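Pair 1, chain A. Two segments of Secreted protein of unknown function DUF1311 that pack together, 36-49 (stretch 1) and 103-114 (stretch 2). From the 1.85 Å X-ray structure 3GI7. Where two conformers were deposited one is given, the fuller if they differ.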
# COMPACT_ATOMS: atom_id res chain seq x y z
N SER A 36 17.26 7.30 -0.84
CA SER A 36 17.82 6.98 0.48
C SER A 36 17.38 5.61 0.95
O SER A 36 18.19 4.84 1.54
CB SER A 36 17.44 8.01 1.53
OG SER A 36 17.98 9.26 1.17
N ALA A 37 16.11 5.29 0.74
CA ALA A 37 15.60 3.97 1.10
C ALA A 37 16.28 2.87 0.30
O ALA A 37 16.59 1.81 0.87
CB ALA A 37 14.05 3.89 0.93
N TYR A 38 16.48 3.10 -1.00
CA TYR A 38 17.15 2.13 -1.86
C TYR A 38 18.61 1.88 -1.38
O TYR A 38 19.06 0.74 -1.22
CB TYR A 38 17.13 2.64 -3.28
CG TYR A 38 17.82 1.72 -4.24
CD1 TYR A 38 17.14 0.69 -4.84
CD2 TYR A 38 19.20 1.84 -4.46
CE1 TYR A 38 17.80 -0.19 -5.73
CE2 TYR A 38 19.87 0.96 -5.31
CZ TYR A 38 19.17 -0.05 -5.93
OH TYR A 38 19.81 -0.90 -6.75
N ASP A 39 19.31 2.97 -1.10
CA ASP A 39 20.72 2.92 -0.73
C ASP A 39 20.85 2.16 0.61
O ASP A 39 21.77 1.36 0.79
CB ASP A 39 21.29 4.35 -0.57
CG ASP A 39 21.50 5.09 -1.89
OD1 ASP A 39 21.43 4.51 -2.98
OD2 ASP A 39 21.79 6.29 -1.83
N GLU A 40 19.93 2.45 1.52
CA GLU A 40 19.92 1.79 2.81
C GLU A 40 19.53 0.31 2.71
O GLU A 40 20.06 -0.52 3.46
CB GLU A 40 19.06 2.55 3.81
CG GLU A 40 19.64 3.92 4.19
CD GLU A 40 18.77 4.70 5.17
OE1 GLU A 40 19.28 5.11 6.24
OE2 GLU A 40 17.58 4.91 4.88
N LEU A 41 18.66 -0.05 1.78
CA LEU A 41 18.31 -1.47 1.58
C LEU A 41 19.55 -2.26 1.15
O LEU A 41 19.79 -3.37 1.63
CB LEU A 41 17.22 -1.65 0.52
CG LEU A 41 17.01 -3.07 0.01
CD1 LEU A 41 16.45 -4.01 1.07
CD2 LEU A 41 16.08 -3.05 -1.26
N ILE A 42 20.30 -1.69 0.21
CA ILE A 42 21.55 -2.31 -0.27
C ILE A 42 22.48 -2.61 0.91
O ILE A 42 23.00 -3.73 1.04
CB ILE A 42 22.23 -1.43 -1.30
CG1 ILE A 42 21.36 -1.26 -2.56
CG2 ILE A 42 23.68 -2.00 -1.68
CD1 ILE A 42 21.18 -2.51 -3.38
N GLU A 43 22.68 -1.63 1.78
CA GLU A 43 23.52 -1.79 2.97
C GLU A 43 22.94 -2.82 3.92
O GLU A 43 23.68 -3.62 4.46
CB GLU A 43 23.73 -0.47 3.71
CG GLU A 43 24.58 0.53 2.98
N ARG A 44 21.62 -2.82 4.15
CA ARG A 44 21.00 -3.81 5.03
C ARG A 44 21.11 -5.22 4.47
O ARG A 44 21.37 -6.15 5.23
CB ARG A 44 19.51 -3.47 5.33
CG ARG A 44 19.41 -2.18 6.15
CD ARG A 44 17.97 -1.75 6.34
NE ARG A 44 17.33 -2.46 7.44
CZ ARG A 44 16.00 -2.54 7.62
NH1 ARG A 44 15.15 -2.02 6.74
NH2 ARG A 44 15.53 -3.19 8.69
N MSE A 45 21.00 -5.36 3.15
CA MSE A 45 21.04 -6.69 2.53
C MSE A 45 22.50 -7.19 2.64
O MSE A 45 22.77 -8.34 2.98
CB MSE A 45 20.64 -6.63 1.05
CG MSE A 45 19.19 -6.36 0.83
SE MSE A 45 18.10 -7.81 1.62
CE MSE A 45 18.44 -8.91 0.32
N ARG A 46 23.42 -6.30 2.36
CA ARG A 46 24.86 -6.63 2.53
C ARG A 46 25.19 -7.03 3.99
O ARG A 46 25.87 -8.04 4.21
CB ARG A 46 25.72 -5.49 2.01
CG ARG A 46 27.23 -5.71 2.14
CD ARG A 46 28.01 -4.49 1.58
NE ARG A 46 27.85 -4.40 0.12
CZ ARG A 46 27.32 -3.37 -0.55
NH1 ARG A 46 26.91 -2.27 0.08
NH2 ARG A 46 27.22 -3.43 -1.88
N ASP A 47 24.68 -6.29 4.97
CA ASP A 47 24.79 -6.72 6.39
C ASP A 47 24.27 -8.10 6.75
O ASP A 47 24.87 -8.78 7.61
CB ASP A 47 24.14 -5.73 7.34
CG ASP A 47 24.88 -4.41 7.43
OD1 ASP A 47 26.01 -4.31 6.94
OD2 ASP A 47 24.30 -3.45 7.96
N GLN A 48 23.18 -8.52 6.14
CA GLN A 48 22.58 -9.80 6.48
C GLN A 48 23.16 -10.91 5.61
O GLN A 48 23.33 -12.03 6.08
CB GLN A 48 21.04 -9.78 6.39
CG GLN A 48 20.38 -10.90 7.21
CD GLN A 48 18.89 -11.07 6.97
OE1 GLN A 48 18.31 -12.10 7.33
NE2 GLN A 48 18.28 -10.07 6.37
N PHE A 49 23.46 -10.61 4.35
CA PHE A 49 23.79 -11.67 3.40
C PHE A 49 25.17 -11.57 2.78
O PHE A 49 25.54 -12.45 2.00
CB PHE A 49 22.72 -11.72 2.29
CG PHE A 49 21.35 -11.94 2.82
CD1 PHE A 49 20.98 -13.18 3.34
CD2 PHE A 49 20.45 -10.88 2.88
CE1 PHE A 49 19.70 -13.35 3.90
CE2 PHE A 49 19.17 -11.05 3.42
CZ PHE A 49 18.82 -12.30 3.94
N ARG A 103 6.97 2.78 -2.89
CA ARG A 103 8.16 1.98 -3.21
C ARG A 103 9.17 2.09 -2.08
O ARG A 103 9.81 1.09 -1.70
CB ARG A 103 8.80 2.39 -4.54
CG ARG A 103 9.94 1.44 -4.96
CD ARG A 103 9.43 0.06 -5.27
NE ARG A 103 10.51 -0.76 -5.78
CZ ARG A 103 10.33 -2.03 -6.13
NH1 ARG A 103 9.14 -2.60 -6.05
NH2 ARG A 103 11.38 -2.72 -6.56
N ALA A 104 9.31 3.27 -1.50
CA ALA A 104 10.24 3.47 -0.42
C ALA A 104 9.84 2.62 0.77
O ALA A 104 10.70 2.00 1.41
CB ALA A 104 10.34 4.96 -0.03
N GLU A 105 8.54 2.59 1.09
CA GLU A 105 8.06 1.75 2.17
C GLU A 105 8.35 0.26 1.90
O GLU A 105 8.80 -0.46 2.78
CB GLU A 105 6.57 1.93 2.40
CG GLU A 105 6.08 1.09 3.53
CD GLU A 105 4.59 1.18 3.77
OE1 GLU A 105 4.09 2.31 3.79
OE2 GLU A 105 3.98 0.11 4.04
N TYR A 106 8.10 -0.18 0.70
CA TYR A 106 8.38 -1.55 0.34
C TYR A 106 9.88 -1.90 0.50
O TYR A 106 10.22 -2.93 1.02
CB TYR A 106 7.94 -1.78 -1.10
CG TYR A 106 8.28 -3.14 -1.63
CD1 TYR A 106 7.71 -4.28 -1.08
CD2 TYR A 106 9.25 -3.30 -2.62
CE1 TYR A 106 8.04 -5.55 -1.55
CE2 TYR A 106 9.58 -4.56 -3.11
CZ TYR A 106 8.99 -5.68 -2.56
OH TYR A 106 9.29 -6.95 -3.01
N LEU A 107 10.76 -1.03 0.04
CA LEU A 107 12.22 -1.29 0.14
C LEU A 107 12.68 -1.32 1.60
O LEU A 107 13.50 -2.14 2.00
CB LEU A 107 12.98 -0.22 -0.65
CG LEU A 107 12.76 -0.24 -2.17
CD1 LEU A 107 13.68 0.84 -2.80
CD2 LEU A 107 12.98 -1.63 -2.80
N ARG A 108 12.15 -0.42 2.42
CA ARG A 108 12.40 -0.48 3.85
C ARG A 108 11.96 -1.81 4.44
O ARG A 108 12.66 -2.38 5.27
CB ARG A 108 11.71 0.66 4.58
CG ARG A 108 12.20 2.06 4.17
CD ARG A 108 11.66 3.17 5.06
NE ARG A 108 11.96 4.47 4.50
CZ ARG A 108 11.07 5.21 3.82
NH1 ARG A 108 9.81 4.77 3.67
NH2 ARG A 108 11.42 6.37 3.29
N SER A 109 10.79 -2.29 4.02
CA SER A 109 10.24 -3.54 4.55
C SER A 109 11.08 -4.76 4.16
O SER A 109 11.17 -5.70 4.92
CB SER A 109 8.79 -3.79 4.08
OG SER A 109 8.81 -4.37 2.78
N LEU A 110 11.70 -4.72 3.00
CA LEU A 110 12.52 -5.83 2.51
C LEU A 110 13.79 -6.00 3.31
O LEU A 110 14.23 -7.12 3.51
CB LEU A 110 12.92 -5.63 1.04
CG LEU A 110 11.83 -5.86 0.02
CD1 LEU A 110 12.47 -5.73 -1.37
CD2 LEU A 110 11.13 -7.22 0.15
N GLY A 111 14.37 -4.91 3.80
CA GLY A 111 15.59 -5.00 4.53
C GLY A 111 15.35 -5.68 5.85
O GLY A 111 16.26 -6.28 6.38
N SER A 112 14.11 -5.58 6.36
CA SER A 112 13.73 -6.19 7.64
C SER A 112 13.22 -7.62 7.55
O SER A 112 12.83 -8.17 8.57
CB SER A 112 12.61 -5.37 8.29
OG SER A 112 13.01 -4.02 8.53
N GLN A 113 13.14 -8.20 6.36
CA GLN A 113 12.79 -9.62 6.27
C GLN A 113 14.04 -10.40 6.77
O GLN A 113 15.12 -10.28 6.18
CB GLN A 113 12.33 -9.99 4.83
CG GLN A 113 10.97 -9.31 4.43
CD GLN A 113 10.60 -9.44 2.93
OE1 GLN A 113 9.70 -8.75 2.46
NE2 GLN A 113 11.29 -10.32 2.19
N ASN A 114 13.90 -11.10 7.91
CA ASN A 114 15.06 -11.69 8.64
C ASN A 114 15.47 -13.07 8.10
O ASN A 114 14.65 -13.77 7.49
CB ASN A 114 14.78 -11.80 10.14
O HOH W 1 14.63 5.00 4.52
O HOH W 2 15.69 -1.74 3.88

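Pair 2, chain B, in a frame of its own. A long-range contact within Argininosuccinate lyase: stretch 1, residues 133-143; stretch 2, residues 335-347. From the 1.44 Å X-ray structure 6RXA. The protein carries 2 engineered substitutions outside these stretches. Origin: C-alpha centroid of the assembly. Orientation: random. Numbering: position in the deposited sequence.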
# COMPACT_ATOMS: atom_id res chain seq x y z
N GLU B 133 20.59 -13.64 11.27
CA GLU B 133 22.01 -13.86 10.99
C GLU B 133 22.53 -12.87 9.96
O GLU B 133 23.63 -12.31 10.13
CB GLU B 133 22.20 -15.30 10.53
CG GLU B 133 23.64 -15.67 10.25
CD GLU B 133 23.78 -17.11 9.81
OE1 GLU B 133 23.00 -17.56 8.94
OE2 GLU B 133 24.67 -17.81 10.34
N ALA B 134 21.77 -12.62 8.89
CA ALA B 134 22.21 -11.68 7.86
C ALA B 134 22.27 -10.26 8.40
O ALA B 134 23.21 -9.51 8.09
CB ALA B 134 21.29 -11.77 6.64
N VAL B 135 21.28 -9.86 9.21
CA VAL B 135 21.28 -8.51 9.79
C VAL B 135 22.44 -8.34 10.76
O VAL B 135 23.05 -7.27 10.81
CB VAL B 135 19.92 -8.19 10.43
CG1 VAL B 135 19.94 -6.84 11.13
CG2 VAL B 135 18.84 -8.20 9.36
N ILE B 136 22.78 -9.38 11.54
CA ILE B 136 23.96 -9.31 12.39
C ILE B 136 25.22 -9.12 11.55
O ILE B 136 26.08 -8.29 11.87
CB ILE B 136 24.04 -10.56 13.29
CG1 ILE B 136 22.96 -10.53 14.36
CG2 ILE B 136 25.44 -10.66 13.91
CD1 ILE B 136 22.88 -11.84 15.15
N GLY B 137 25.33 -9.86 10.45
CA GLY B 137 26.50 -9.70 9.59
C GLY B 137 26.60 -8.31 9.01
O GLY B 137 27.70 -7.76 8.86
N TYR B 138 25.46 -7.71 8.67
CA TYR B 138 25.42 -6.34 8.17
C TYR B 138 25.85 -5.37 9.26
O TYR B 138 26.70 -4.50 9.02
CB TYR B 138 23.98 -6.08 7.72
CG TYR B 138 23.60 -4.77 7.07
CD1 TYR B 138 24.47 -4.04 6.29
CD2 TYR B 138 22.30 -4.28 7.23
CE1 TYR B 138 24.06 -2.86 5.69
CE2 TYR B 138 21.89 -3.11 6.63
CZ TYR B 138 22.78 -2.40 5.86
OH TYR B 138 22.38 -1.22 5.26
N ARG B 139 25.32 -5.54 10.47
CA ARG B 139 25.73 -4.68 11.57
C ARG B 139 27.22 -4.85 11.88
O ARG B 139 27.92 -3.86 12.16
CB ARG B 139 24.87 -4.94 12.81
CG ARG B 139 25.16 -3.97 13.94
CD ARG B 139 24.30 -4.26 15.14
NE ARG B 139 24.50 -3.22 16.15
CZ ARG B 139 24.09 -3.32 17.41
NH1 ARG B 139 23.51 -4.42 17.83
NH2 ARG B 139 24.28 -2.30 18.24
N GLU B 140 27.73 -6.08 11.83
CA GLU B 140 29.16 -6.31 12.04
C GLU B 140 29.99 -5.51 11.05
O GLU B 140 30.96 -4.84 11.42
CB GLU B 140 29.51 -7.80 11.93
CG GLU B 140 29.09 -8.62 13.12
CD GLU B 140 29.29 -10.10 12.92
OE1 GLU B 140 29.63 -10.50 11.78
OE2 GLU B 140 29.07 -10.88 13.88
N ALA B 141 29.62 -5.57 9.76
CA ALA B 141 30.37 -4.84 8.75
C ALA B 141 30.33 -3.34 9.00
O ALA B 141 31.35 -2.65 8.83
CB ALA B 141 29.84 -5.18 7.36
N VAL B 142 29.17 -2.83 9.40
CA VAL B 142 28.99 -1.40 9.68
C VAL B 142 29.87 -0.96 10.84
O VAL B 142 30.57 0.06 10.76
CB VAL B 142 27.50 -1.13 9.95
CG1 VAL B 142 27.26 0.22 10.60
CG2 VAL B 142 26.70 -1.25 8.65
N VAL B 143 29.82 -1.68 11.96
CA VAL B 143 30.57 -1.29 13.15
C VAL B 143 32.07 -1.45 12.92
O VAL B 143 32.87 -0.59 13.32
CB VAL B 143 30.10 -2.10 14.36
CG1 VAL B 143 30.98 -1.82 15.57
CG2 VAL B 143 28.66 -1.78 14.69
N LEU B 335 15.29 -9.99 0.32
CA LEU B 335 15.82 -9.29 1.48
C LEU B 335 17.22 -9.77 1.82
O LEU B 335 18.11 -8.97 2.10
CB LEU B 335 14.88 -9.48 2.67
CG LEU B 335 15.32 -8.84 3.99
CD1 LEU B 335 14.09 -8.53 4.86
CD2 LEU B 335 16.29 -9.71 4.78
N ILE B 336 17.43 -11.09 1.79
CA ILE B 336 18.73 -11.64 2.15
C ILE B 336 19.78 -11.21 1.13
O ILE B 336 20.90 -10.83 1.50
CB ILE B 336 18.65 -13.17 2.30
CG1 ILE B 336 17.71 -13.57 3.45
CG2 ILE B 336 20.05 -13.73 2.51
CD1 ILE B 336 18.18 -13.20 4.84
N ALA B 337 19.44 -11.26 -0.15
CA ALA B 337 20.37 -10.84 -1.19
C ALA B 337 20.76 -9.38 -1.02
O ALA B 337 21.94 -9.03 -1.12
CB ALA B 337 19.75 -11.08 -2.57
N ALA B 338 19.78 -8.51 -0.77
CA ALA B 338 20.08 -7.09 -0.58
C ALA B 338 20.91 -6.87 0.67
O ALA B 338 21.82 -6.03 0.67
CB ALA B 338 18.78 -6.30 -0.50
N THR B 339 20.59 -7.59 1.75
CA THR B 339 21.36 -7.42 2.99
C THR B 339 22.80 -7.86 2.80
O THR B 339 23.73 -7.18 3.26
CB THR B 339 20.70 -8.20 4.13
OG1 THR B 339 19.35 -7.73 4.31
CG2 THR B 339 21.45 -8.01 5.42
N HIS B 340 23.02 -9.00 2.15
CA HIS B 340 24.37 -9.46 1.85
C HIS B 340 25.09 -8.48 0.94
O HIS B 340 26.26 -8.14 1.18
CB HIS B 340 24.30 -10.83 1.20
CG HIS B 340 23.96 -11.94 2.15
ND1 HIS B 340 23.57 -13.18 1.72
CD2 HIS B 340 23.99 -12.00 3.50
CE1 HIS B 340 23.36 -13.96 2.76
NE2 HIS B 340 23.61 -13.27 3.86
N ALA B 341 24.41 -7.98 -0.09
CA ALA B 341 25.04 -7.03 -1.00
C ALA B 341 25.49 -5.78 -0.25
O ALA B 341 26.61 -5.29 -0.43
CB ALA B 341 24.08 -6.66 -2.13
N MET B 342 24.62 -5.23 0.61
CA MET B 342 24.97 -4.01 1.32
C MET B 342 26.03 -4.26 2.39
O MET B 342 26.84 -3.36 2.68
CB MET B 342 23.71 -3.36 1.89
CG MET B 342 22.80 -2.76 0.82
SD MET B 342 23.64 -1.51 -0.20
CE MET B 342 24.10 -0.32 1.07
N THR B 343 26.08 -5.47 2.95
CA THR B 343 27.17 -5.86 3.84
C THR B 343 28.51 -5.74 3.11
O THR B 343 29.46 -5.13 3.62
CB THR B 343 26.95 -7.29 4.33
OG1 THR B 343 25.72 -7.37 5.07
CG2 THR B 343 28.11 -7.78 5.23
N GLY B 344 28.57 -6.28 1.88
CA GLY B 344 29.80 -6.20 1.11
C GLY B 344 30.11 -4.79 0.62
O GLY B 344 31.27 -4.38 0.59
N VAL B 345 29.07 -4.04 0.22
CA VAL B 345 29.26 -2.64 -0.17
C VAL B 345 29.94 -1.87 0.95
O VAL B 345 30.89 -1.10 0.73
CB VAL B 345 27.92 -2.00 -0.56
CG1 VAL B 345 28.06 -0.48 -0.57
CG2 VAL B 345 27.47 -2.49 -1.91
N VAL B 346 29.42 -2.01 2.17
CA VAL B 346 29.96 -1.26 3.31
C VAL B 346 31.37 -1.72 3.61
O VAL B 346 32.29 -0.90 3.76
CB VAL B 346 29.03 -1.40 4.53
CG1 VAL B 346 29.74 -0.91 5.79
CG2 VAL B 346 27.71 -0.66 4.30
N ARG B 347 31.59 -3.03 3.67
CA ARG B 347 32.92 -3.53 3.98
C ARG B 347 33.96 -2.99 3.01
O ARG B 347 35.07 -2.60 3.42
CB ARG B 347 32.91 -5.06 3.95
CG ARG B 347 34.29 -5.66 4.17
CD ARG B 347 34.26 -7.19 4.14
NE ARG B 347 33.90 -7.72 2.83
CZ ARG B 347 32.73 -8.27 2.52
NH1 ARG B 347 31.76 -8.37 3.42
NH2 ARG B 347 32.54 -8.72 1.29
O HOH W 3 24.92 -9.88 6.01

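The sharpest difference lies where A:Gly111 of pair 1 matches B:Thr343 of pair 2. In pair 1 the position has no side chain, and A:Arg44 takes the space: an ideal CB on A:Gly111 would stand 2.8 Å from A:Arg44 NH1, a clash. The arginine lays one face of its guanidinium over A:Gly111 C and A:Ser112 N. Its NH2 donates to A:Ser112 OG at 2.7 Å, and its NH1 makes a weak hydrogen bond to A:Arg108 O at 2.9 Å. Pair 2 reverses the sizes. The match of A:Arg44 is B:Ala141, whose CB meets B:Thr343 CG2 at 3.8 Å, so the volume that one helix supplies in pair 1 comes in part from the other in pair 2.

The frame behind this exchange is common to both. Two helices run nearly parallel, at 13° in pair 1 and 11° in pair 2, with axes 8.7 Å apart at closest approach in each; 14 central residues superpose at 0.6 Å. Close packing begins at a small residue that both pairs keep, A:Ala37 and B:Ala134. Its neighbours differ: A:Ala37 CB lies 4.0 Å from A:Ala104 CB, whereas B:Ala134 CB touches B:Ile336 CD1, at the position matching A:Ala104, at 3.9 Å.

One turn on, A:Leu41 matches B:Tyr138. A:Leu41 CD2 packs against A:Leu107 CD2 at 3.7 Å, and its CD1 reaches A:Leu110 CB at 3.9 Å. In pair 2 the partners become B:Thr339 and B:Met342: B:Tyr138 CB lies 3.9 Å from B:Thr339 CG2, while the ring carries CE1 to 3.8 Å from B:Met342 CB. A methyl on a threonine thus serves where pair 1 uses a leucine.

Threonines need their hydroxyls satisfied in such a seam, and the helix does it locally: B:Thr339 OG1 donates to B:Leu335 O at 2.8 Å, and B:Thr343 OG1 to B:Thr339 O at 2.7 Å. No direct hydrogen bond crosses between the stretches of pair 2, but water 3 donates to B:Ala134 O at 2.7 Å and to B:Thr343 OG1 at 2.8 Å, bridging the helices. Pair 1 has water bridges too; water 2 accepts from A:Arg44 NH1 and donates to A:Leu107 O, both at 2.9 Å.

The rule to read is that spacing fixes a shared volume, not its owner: a long side chain over a glycine, or an alanine facing a threonine, can occupy the same seam.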